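Local coordinates for glutathione s-transferase protein (Ralstonia solanacearum, PDB 3TOU) that binds glutathione and, like other members of its family, probably catalyses the transfer of glutathione to electrophilic substrates, at residues C164-L169 with A186-R191; A106-V111 with E123-R128. All coordinates share one frame; numbering follows the deposited sequence.

Contact 1 (C164-L169 with A186-R191); sequences CALAYL and AAFYTR. With ACT (acetate ion), chain D.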
ATOM      1  N   CYS A 164      -9.970 -10.223   5.242  1.00 11.82           N
ATOM      2  CA  CYS A 164      -9.641  -9.217   6.252  1.00 13.45           C
ATOM      3  C   CYS A 164     -10.419  -7.912   6.030  1.00 10.90           C
ATOM      4  O   CYS A 164     -10.872  -7.281   6.996  1.00 12.21           O
ATOM      5  CB  CYS A 164      -8.144  -8.938   6.256  1.00 11.09           C
ATOM      6  SG  CYS A 164      -7.178 -10.324   6.906  1.00 15.15           S
ATOM      7  N   ALA A 165     -10.567  -7.517   4.770  1.00 10.78           N
ATOM      8  CA  ALA A 165     -11.367  -6.330   4.425  1.00 11.49           C
ATOM      9  C   ALA A 165     -12.849  -6.459   4.798  1.00 12.53           C
ATOM     10  O   ALA A 165     -13.412  -5.546   5.402  1.00 12.26           O
ATOM     11  CB  ALA A 165     -11.220  -5.971   2.948  1.00 10.13           C
ATOM     12  N   LEU A 166     -13.478  -7.580   4.438  1.00 12.27           N
ATOM     13  CA  LEU A 166     -14.889  -7.790   4.786  1.00 12.08           C
ATOM     14  C   LEU A 166     -15.073  -7.836   6.301  1.00 14.12           C
ATOM     15  O   LEU A 166     -15.994  -7.212   6.833  1.00 12.65           O
ATOM     16  CB  LEU A 166     -15.441  -9.074   4.146  1.00 11.98           C
ATOM     17  CG  LEU A 166     -15.375  -9.116   2.615  1.00 12.86           C
ATOM     18  CD1 LEU A 166     -15.855 -10.453   2.085  1.00 13.46           C
ATOM     19  CD2 LEU A 166     -16.172  -7.997   1.994  1.00 13.32           C
ATOM     20  N   ALA A 167     -14.173  -8.543   6.988  1.00 12.28           N
ATOM     21  CA  ALA A 167     -14.198  -8.615   8.460  1.00 13.47           C
ATOM     22  C   ALA A 167     -14.024  -7.245   9.097  1.00 15.87           C
ATOM     23  O   ALA A 167     -14.629  -6.949  10.125  1.00 13.40           O
ATOM     24  CB  ALA A 167     -13.109  -9.532   8.968  1.00 13.14           C
ATOM     25  N   TYR A 168     -13.184  -6.414   8.489  1.00 13.50           N
ATOM     26  CA  TYR A 168     -12.963  -5.075   9.004  1.00 12.90           C
ATOM     27  C   TYR A 168     -14.215  -4.200   8.878  1.00 13.05           C
ATOM     28  O   TYR A 168     -14.513  -3.407   9.778  1.00 15.35           O
ATOM     29  CB  TYR A 168     -11.737  -4.420   8.364  1.00 14.70           C
ATOM     30  CG  TYR A 168     -11.377  -3.109   9.023  1.00 13.73           C
ATOM     31  CD1 TYR A 168     -10.846  -3.085  10.313  1.00 11.12           C
ATOM     32  CD2 TYR A 168     -11.610  -1.897   8.376  1.00 13.56           C
ATOM     33  CE1 TYR A 168     -10.541  -1.875  10.937  1.00 11.61           C
ATOM     34  CE2 TYR A 168     -11.303  -0.692   8.982  1.00 15.69           C
ATOM     35  CZ  TYR A 168     -10.772  -0.685  10.258  1.00 15.73           C
ATOM     36  OH  TYR A 168     -10.474   0.537  10.846  1.00 16.71           O
ATOM     37  N   LEU A 169     -14.948  -4.351   7.774  1.00 13.27           N
ATOM     38  CA  LEU A 169     -16.247  -3.688   7.639  1.00 14.27           C
ATOM     39  C   LEU A 169     -17.229  -4.132   8.734  1.00 14.86           C
ATOM     40  O   LEU A 169     -17.901  -3.291   9.322  1.00 15.55           O
ATOM     41  CB  LEU A 169     -16.850  -3.918   6.250  1.00 12.28           C
ATOM     42  CG  LEU A 169     -16.108  -3.256   5.083  1.00 13.95           C
ATOM     43  CD1 LEU A 169     -16.855  -3.565   3.777  1.00 14.44           C
ATOM     44  CD2 LEU A 169     -15.989  -1.727   5.302  1.00 14.98           C
ATOM     45  N   ALA A 186     -20.992 -12.768   0.718  1.00 16.46           N
ATOM     46  CA  ALA A 186     -21.524 -13.339   1.950  1.00 14.37           C
ATOM     47  C   ALA A 186     -21.120 -14.802   2.097  1.00 15.14           C
ATOM     48  O   ALA A 186     -20.657 -15.211   3.161  1.00 18.25           O
ATOM     49  CB  ALA A 186     -23.065 -13.184   2.017  1.00 17.09           C
ATOM     50  N   ALA A 187     -21.288 -15.569   1.022  1.00 17.60           N
ATOM     51  CA  ALA A 187     -20.928 -16.983   0.973  1.00 20.49           C
ATOM     52  C   ALA A 187     -19.419 -17.186   1.115  1.00 21.35           C
ATOM     53  O   ALA A 187     -18.971 -18.067   1.858  1.00 17.48           O
ATOM     54  CB  ALA A 187     -21.426 -17.614  -0.324  1.00 22.26           C
ATOM     55  N   PHE A 188     -18.649 -16.356   0.405  1.00 17.49           N
ATOM     56  CA  PHE A 188     -17.191 -16.382   0.487  1.00 16.85           C
ATOM     57  C   PHE A 188     -16.722 -16.210   1.930  1.00 17.06           C
ATOM     58  O   PHE A 188     -15.851 -16.958   2.415  1.00 17.74           O
ATOM     59  CB  PHE A 188     -16.591 -15.274  -0.385  1.00 17.46           C
ATOM     60  CG  PHE A 188     -15.110 -15.075  -0.184  1.00 18.78           C
ATOM     61  CD1 PHE A 188     -14.187 -15.847  -0.894  1.00 19.75           C
ATOM     62  CD2 PHE A 188     -14.640 -14.117   0.724  1.00 18.22           C
ATOM     63  CE1 PHE A 188     -12.814 -15.664  -0.705  1.00 22.85           C
ATOM     64  CE2 PHE A 188     -13.261 -13.938   0.935  1.00 13.15           C
ATOM     65  CZ  PHE A 188     -12.355 -14.708   0.211  1.00 16.51           C
ATOM     66  N   TYR A 189     -17.291 -15.219   2.607  1.00 15.85           N
ATOM     67  CA  TYR A 189     -16.851 -14.894   3.948  1.00 16.00           C
ATOM     68  C   TYR A 189     -17.228 -15.986   4.943  1.00 19.08           C
ATOM     69  O   TYR A 189     -16.433 -16.311   5.819  1.00 19.23           O
ATOM     70  CB  TYR A 189     -17.374 -13.533   4.389  1.00 16.78           C
ATOM     71  CG  TYR A 189     -16.818 -13.125   5.721  1.00 17.56           C
ATOM     72  CD1 TYR A 189     -15.471 -12.782   5.852  1.00 18.21           C
ATOM     73  CD2 TYR A 189     -17.626 -13.114   6.863  1.00 17.63           C
ATOM     74  CE1 TYR A 189     -14.947 -12.414   7.081  1.00 20.71           C
ATOM     75  CE2 TYR A 189     -17.109 -12.761   8.105  1.00 19.06           C
ATOM     76  CZ  TYR A 189     -15.771 -12.397   8.202  1.00 21.36           C
ATOM     77  OH  TYR A 189     -15.242 -12.047   9.409  1.00 18.96           O
ATOM     78  N   THR A 190     -18.417 -16.574   4.779  1.00 19.42           N
ATOM     79  CA  THR A 190     -18.834 -17.730   5.585  1.00 19.43           C
ATOM     80  C   THR A 190     -17.802 -18.869   5.489  1.00 20.77           C
ATOM     81  O   THR A 190     -17.483 -19.512   6.495  1.00 21.77           O
ATOM     82  CB  THR A 190     -20.275 -18.196   5.166  1.00 24.00           C
ATOM     83  OG1 THR A 190     -21.225 -17.190   5.547  1.00 26.58           O
ATOM     84  CG2 THR A 190     -20.669 -19.525   5.821  1.00 30.44           C
ATOM     85  N   ARG A 191     -17.259 -19.086   4.291  1.00 17.47           N
ATOM     86  CA  ARG A 191     -16.232 -20.117   4.078  1.00 18.61           C
ATOM     87  C   ARG A 191     -14.872 -19.764   4.692  1.00 22.80           C
ATOM     88  O   ARG A 191     -14.184 -20.646   5.215  1.00 28.08           O
ATOM     89  CB  ARG A 191     -16.037 -20.402   2.595  1.00 19.24           C
ATOM     90  CG  ARG A 191     -17.246 -21.032   1.893  1.00 19.09           C
ATOM     91  CD  ARG A 191     -16.874 -21.560   0.507  1.00 22.03           C
ATOM     92  NE  ARG A 191     -16.396 -20.538  -0.434  1.00 23.39           N
ATOM     93  CZ  ARG A 191     -17.179 -19.740  -1.166  1.00 26.62           C
ATOM     94  NH1 ARG A 191     -18.498 -19.807  -1.057  1.00 20.96           N
ATOM     95  NH2 ARG A 191     -16.644 -18.853  -2.006  1.00 19.62           N
TER
HETATM   96  C   ACT D 228      -8.690   0.591  13.637  1.00 24.58           C
HETATM   97  O   ACT D 228      -8.466   0.923  14.817  1.00 25.47           O
HETATM   98  OXT ACT D 228      -9.888   0.435  13.325  1.00 21.74           O
HETATM   99  CH3 ACT D 228      -7.584   0.388  12.654  1.00 25.49           C

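Contact 2 (A106-V111 with E123-R128); sequences AVALRV and ESWITR. With GSH (glutathione), chain E.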
ATOM      1  N   ALA A 106     -11.746   2.510   4.507  1.00 11.62           N
ATOM      2  CA  ALA A 106     -12.393   2.278   5.811  1.00 12.37           C
ATOM      3  C   ALA A 106     -11.564   2.836   6.971  1.00 14.98           C
ATOM      4  O   ALA A 106     -12.110   3.429   7.915  1.00 13.59           O
ATOM      5  CB  ALA A 106     -12.672   0.798   6.016  1.00 14.09           C
ATOM      6  N   VAL A 107     -10.247   2.658   6.895  1.00 11.72           N
ATOM      7  CA  VAL A 107      -9.332   3.212   7.899  1.00 15.98           C
ATOM      8  C   VAL A 107      -9.325   4.741   7.867  1.00 14.85           C
ATOM      9  O   VAL A 107      -9.288   5.375   8.934  1.00 14.36           O
ATOM     10  CB  VAL A 107      -7.881   2.626   7.769  1.00 13.68           C
ATOM     11  CG1 VAL A 107      -6.868   3.442   8.573  1.00 16.82           C
ATOM     12  CG2 VAL A 107      -7.866   1.166   8.201  1.00 13.12           C
ATOM     13  N   ALA A 108      -9.388   5.340   6.668  1.00 11.82           N
ATOM     14  CA  ALA A 108      -9.546   6.811   6.560  1.00 11.90           C
ATOM     15  C   ALA A 108     -10.785   7.300   7.336  1.00 14.04           C
ATOM     16  O   ALA A 108     -10.752   8.358   7.978  1.00 14.78           O
ATOM     17  CB  ALA A 108      -9.632   7.247   5.101  1.00 14.79           C
ATOM     18  N   LEU A 109     -11.872   6.527   7.263  1.00 14.68           N
ATOM     19  CA  LEU A 109     -13.097   6.833   8.039  1.00 14.20           C
ATOM     20  C   LEU A 109     -12.869   6.737   9.540  1.00 15.86           C
ATOM     21  O   LEU A 109     -13.377   7.574  10.294  1.00 18.63           O
ATOM     22  CB  LEU A 109     -14.276   5.943   7.603  1.00 14.16           C
ATOM     23  CG  LEU A 109     -14.817   6.225   6.200  1.00 15.09           C
ATOM     24  CD1 LEU A 109     -15.697   5.072   5.718  1.00 19.26           C
ATOM     25  CD2 LEU A 109     -15.589   7.535   6.142  1.00 16.05           C
ATOM     26  N   ARG A 110     -12.104   5.736   9.979  1.00 15.01           N
ATOM     27  CA  ARG A 110     -11.777   5.579  11.405  1.00 16.17           C
ATOM     28  C   ARG A 110     -10.940   6.778  11.886  1.00 19.54           C
ATOM     29  O   ARG A 110     -11.154   7.303  12.984  1.00 19.74           O
ATOM     30  CB  ARG A 110     -11.048   4.245  11.652  1.00 17.41           C
ATOM     31  CG  ARG A 110     -10.454   4.035  13.064  1.00 18.55           C
ATOM     32  CD  ARG A 110     -11.516   3.756  14.127  1.00 22.52           C
ATOM     33  NE  ARG A 110     -10.876   3.567  15.428  1.00 25.77           N
ATOM     34  CZ  ARG A 110     -11.510   3.363  16.581  1.00 32.79           C
ATOM     35  NH1 ARG A 110     -12.837   3.294  16.633  1.00 30.08           N
ATOM     36  NH2 ARG A 110     -10.800   3.217  17.695  1.00 29.72           N
ATOM     37  N   VAL A 111     -10.014   7.224  11.036  1.00 14.22           N
ATOM     38  CA  VAL A 111      -9.156   8.390  11.337  1.00 15.64           C
ATOM     39  C   VAL A 111      -9.981   9.670  11.393  1.00 17.75           C
ATOM     40  O   VAL A 111      -9.781  10.499  12.269  1.00 17.33           O
ATOM     41  CB  VAL A 111      -7.992   8.499  10.313  1.00 17.31           C
ATOM     42  CG1 VAL A 111      -7.326   9.875  10.334  1.00 23.73           C
ATOM     43  CG2 VAL A 111      -6.980   7.393  10.573  1.00 16.32           C
ATOM     44  N   GLU A 123     -17.905  16.177   5.663  1.00 23.51           N
ATOM     45  CA  GLU A 123     -18.915  15.269   5.113  1.00 22.70           C
ATOM     46  C   GLU A 123     -18.573  14.817   3.688  1.00 21.95           C
ATOM     47  O   GLU A 123     -18.853  13.677   3.323  1.00 23.39           O
ATOM     48  CB  GLU A 123     -20.321  15.886   5.201  1.00 26.93           C
ATOM     49  CG  GLU A 123     -20.763  16.153   6.648  1.00 35.86           C
ATOM     50  CD  GLU A 123     -22.270  16.306   6.823  1.00 52.09           C
ATOM     51  OE1 GLU A 123     -22.966  16.693   5.854  1.00 50.58           O
ATOM     52  OE2 GLU A 123     -22.756  16.041   7.946  1.00 52.15           O
ATOM     53  N   SER A 124     -17.949  15.700   2.905  1.00 21.80           N
ATOM     54  CA  SER A 124     -17.494  15.348   1.556  1.00 21.60           C
ATOM     55  C   SER A 124     -16.395  14.270   1.565  1.00 24.25           C
ATOM     56  O   SER A 124     -16.387  13.371   0.722  1.00 21.66           O
ATOM     57  CB  SER A 124     -17.016  16.587   0.798  1.00 25.48           C
ATOM     58  OG  SER A 124     -15.958  17.235   1.486  1.00 32.31           O
ATOM     59  N   TRP A 125     -15.485  14.348   2.529  1.00 22.94           N
ATOM     60  CA  TRP A 125     -14.422  13.339   2.651  1.00 18.67           C
ATOM     61  C   TRP A 125     -14.988  11.983   3.067  1.00 18.98           C
ATOM     62  O   TRP A 125     -14.558  10.927   2.552  1.00 18.26           O
ATOM     63  CB  TRP A 125     -13.363  13.815   3.639  1.00 19.75           C
ATOM     64  CG  TRP A 125     -12.201  12.877   3.840  1.00 17.36           C
ATOM     65  CD1 TRP A 125     -11.965  12.101   4.936  1.00 21.59           C
ATOM     66  CD2 TRP A 125     -11.115  12.636   2.937  1.00 14.89           C
ATOM     67  NE1 TRP A 125     -10.802  11.389   4.775  1.00 20.38           N
ATOM     68  CE2 TRP A 125     -10.258  11.698   3.558  1.00 15.55           C
ATOM     69  CE3 TRP A 125     -10.784  13.113   1.662  1.00 22.53           C
ATOM     70  CZ2 TRP A 125      -9.092  11.228   2.946  1.00 17.49           C
ATOM     71  CZ3 TRP A 125      -9.621  12.647   1.060  1.00 21.81           C
ATOM     72  CH2 TRP A 125      -8.791  11.718   1.703  1.00 18.26           C
ATOM     73  N   ILE A 126     -15.959  12.033   3.978  1.00 16.84           N
ATOM     74  CA  ILE A 126     -16.658  10.843   4.478  1.00 19.18           C
ATOM     75  C   ILE A 126     -17.398  10.144   3.324  1.00 19.20           C
ATOM     76  O   ILE A 126     -17.296   8.928   3.169  1.00 17.14           O
ATOM     77  CB  ILE A 126     -17.608  11.196   5.662  1.00 20.28           C
ATOM     78  CG1 ILE A 126     -16.793  11.559   6.909  1.00 22.83           C
ATOM     79  CG2 ILE A 126     -18.525  10.038   6.018  1.00 18.82           C
ATOM     80  CD1 ILE A 126     -17.599  12.338   7.961  1.00 21.78           C
ATOM     81  N   THR A 127     -18.104  10.934   2.514  1.00 19.63           N
ATOM     82  CA  THR A 127     -18.823  10.457   1.335  1.00 17.89           C
ATOM     83  C   THR A 127     -17.873   9.798   0.329  1.00 17.78           C
ATOM     84  O   THR A 127     -18.173   8.728  -0.212  1.00 18.97           O
ATOM     85  CB  THR A 127     -19.608  11.628   0.678  1.00 22.96           C
ATOM     86  OG1 THR A 127     -20.524  12.154   1.647  1.00 22.53           O
ATOM     87  CG2 THR A 127     -20.380  11.175  -0.551  1.00 25.81           C
ATOM     88  N   ARG A 128     -16.733  10.445   0.108  1.00 17.67           N
ATOM     89  CA  ARG A 128     -15.728   9.965  -0.835  1.00 16.36           C
ATOM     90  C   ARG A 128     -15.207   8.581  -0.435  1.00 15.98           C
ATOM     91  O   ARG A 128     -15.108   7.679  -1.286  1.00 15.04           O
ATOM     92  CB  ARG A 128     -14.583  10.961  -0.929  1.00 15.74           C
ATOM     93  CG  ARG A 128     -13.471  10.524  -1.838  1.00 16.55           C
ATOM     94  CD  ARG A 128     -12.368  11.559  -1.854  1.00 21.29           C
ATOM     95  NE  ARG A 128     -11.683  11.471  -3.128  1.00 31.41           N
ATOM     96  CZ  ARG A 128     -12.018  12.154  -4.220  1.00 23.67           C
ATOM     97  NH1 ARG A 128     -12.999  13.046  -4.201  1.00 29.67           N
ATOM     98  NH2 ARG A 128     -11.327  11.965  -5.322  1.00 24.80           N
TER
HETATM   99  N1  GSH E 227      -1.747   3.193  -3.347  1.00 16.42           N
HETATM  100  CA1 GSH E 227      -1.947   3.992  -4.564  1.00 16.07           C
HETATM  101  C1  GSH E 227      -0.795   3.764  -5.518  1.00 18.58           C
HETATM  102  O11 GSH E 227       0.330   3.427  -5.080  1.00 16.21           O
HETATM  103  O12 GSH E 227      -0.931   3.872  -6.766  1.00 13.96           O
HETATM  104  CB1 GSH E 227      -2.108   5.477  -4.204  1.00 15.54           C
HETATM  105  CG1 GSH E 227      -2.576   6.238  -5.447  1.00 16.13           C
HETATM  106  CD1 GSH E 227      -3.176   7.584  -5.090  1.00 16.82           C
HETATM  107  OE1 GSH E 227      -3.665   7.778  -3.805  1.00 19.69           O
HETATM  108  N2  GSH E 227      -3.206   8.536  -6.030  1.00 16.04           N
HETATM  109  CA2 GSH E 227      -3.871   9.823  -5.824  1.00 16.68           C
HETATM  110  C2  GSH E 227      -5.342   9.662  -5.973  1.00 17.76           C
HETATM  111  O2  GSH E 227      -5.754   9.049  -7.148  1.00 16.79           O
HETATM  112  CB2 GSH E 227      -3.458  10.821  -6.906  1.00 19.17           C
HETATM  113  SG2 GSH E 227      -1.749  11.315  -6.616  1.00 22.88           S
HETATM  114  N3  GSH E 227      -6.177  10.117  -5.024  1.00 16.79           N
HETATM  115  CA3 GSH E 227      -7.598  10.222  -5.313  1.00 18.85           C
HETATM  116  C3  GSH E 227      -8.485   9.719  -4.209  1.00 21.95           C
HETATM  117  O31 GSH E 227      -7.997   9.149  -3.224  1.00 19.56           O
HETATM  118  O32 GSH E 227      -9.716   9.887  -4.274  1.00 23.09           O
HETATM  119  O   HOH W   1      -9.391  10.392   7.134  1.00 21.37           O

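Contact 1 (C164-L169 with A186-R191)
With chi1 at -174°, the ring of Tyr-189 swings opposite its own amide nitrogen and extends toward helix 157-172, where it meets Leu-166 and Ala-167. Leu-166 takes the other common helical choice, CG anti to the carbonyl carbon (chi1 -59°), and its branch runs past the tyrosine in the opposite direction. The two residues thus touch at two levels: the base of the leucine, CB, lies 4.1 Å from ring atom CD1 of Tyr-189, while its tip, CD1, reaches the base of the tyrosine, 4.1 Å from Tyr-189 CB. The same methyl, CD1, also comes 4.1 Å from Phe-188 CD2, an oblique approach to the second ring. Leucine suits this place because its length carries one methyl to both Phe-188 and Tyr-189 while CB stays against the tyrosine ring. The contact joins helices 157-172 and 183-193 of the all-helical C-terminal domain of the glutathione transferase fold. The axes of the two short segments cross at 100°, 10.6 Å apart at closest approach, and within these segments the contact rests on Leu-166, Ala-167, Phe-188 and Tyr-189. At Ala-167 the small side chain leaves room for the phenol end: its CB is 3.3 Å from Tyr-189 OH and 3.9 Å from Tyr-189 CE1. No hydrogen bond crosses between the two segments; the joint is buried van der Waals packing. Leu-137 of helix 123-144 and Trp-178 also touch Leu-166, while Leu-144 touches Phe-188, extending the apolar layer. On helix 157-172 the CB of Tyr-168 points away from helix 183-193. Its OH gives a short 2.5 Å hydrogen bond to OXT of an acetate, probably from the crystallisation liquor, which meets the ring at its edge and is also bonded by Arg-172 NE.

Contact 2 (A106-V111 with E123-R128)
The indole of Trp-125 receives the methyl of Ala-108 obliquely, with Ala-108 CB 4.3 Å from Trp-125 NE1, while Val-111 of the second subunit also packs on this side chain. A water joins the polar parts of the same two residues: Trp-125 NE1 donates to it over 2.9 Å, and it donates in turn to Ala-108 O at 2.6 Å. The indole N-H and a helix carbonyl are thereby satisfied together. The other flat group, the guanidinium of Arg-128, presents an edge to the glycine carboxylate of glutathione. Both its NE and its NH2 lie 2.8 Å from GSH O32, with N-H...O angles of 148° and 142°, so one oxygen is gripped by two moderately bent bonds. The second patch between the helices is Leu-109 on Ile-126. The leucine CG sits anti to the carbonyl carbon (chi1 -69°), which brings CD2 to 3.9 Å from Ile-126 CG2; CD2 also lies 3.7 Å from Ile-126 O. Leu-109 is thus long enough for one methyl to rest on both backbone and side chain of Ile-126, whereas Ala-108 is small enough to leave room for a tryptophan and a water. Helices 86-114 and 123-144 run roughly antiparallel here, as the helical hairpin that opens the C-terminal domain of glutathione transferases. The thiol peptide is bound chiefly by the second subunit, through Lys-50, Val-51, Asp-64 and Ser-65 of that chain; Lys-132 NZ of this chain also hydrogen-bonds to it. Arg-128 NH2 also bonds to Val-35 O of the second subunit. The glutathione site is therefore built from both subunits, and the positive charge of Arg-128 probably offsets the negative charge of the glycine carboxylate.

From the N terminus, the chain passes through the sheet and its helices before reaching helix 86-114. Contact 2 is met first: it closes the 11-residue connection that leads from this helix back along helix 123-144. The chain then enters helix 157-172, and contact 1 closes a second loop, whose 16 intervening residues include helix 178-181, on helix 183-193. The two closures follow in series, neither nesting nor crossing. Their centres lie about 21 Å apart, yet they touch where Tyr-168 packs on Ala-106, Val-107 and Arg-110, tying helix 157-172 to helix 86-114 within the C-terminal domain.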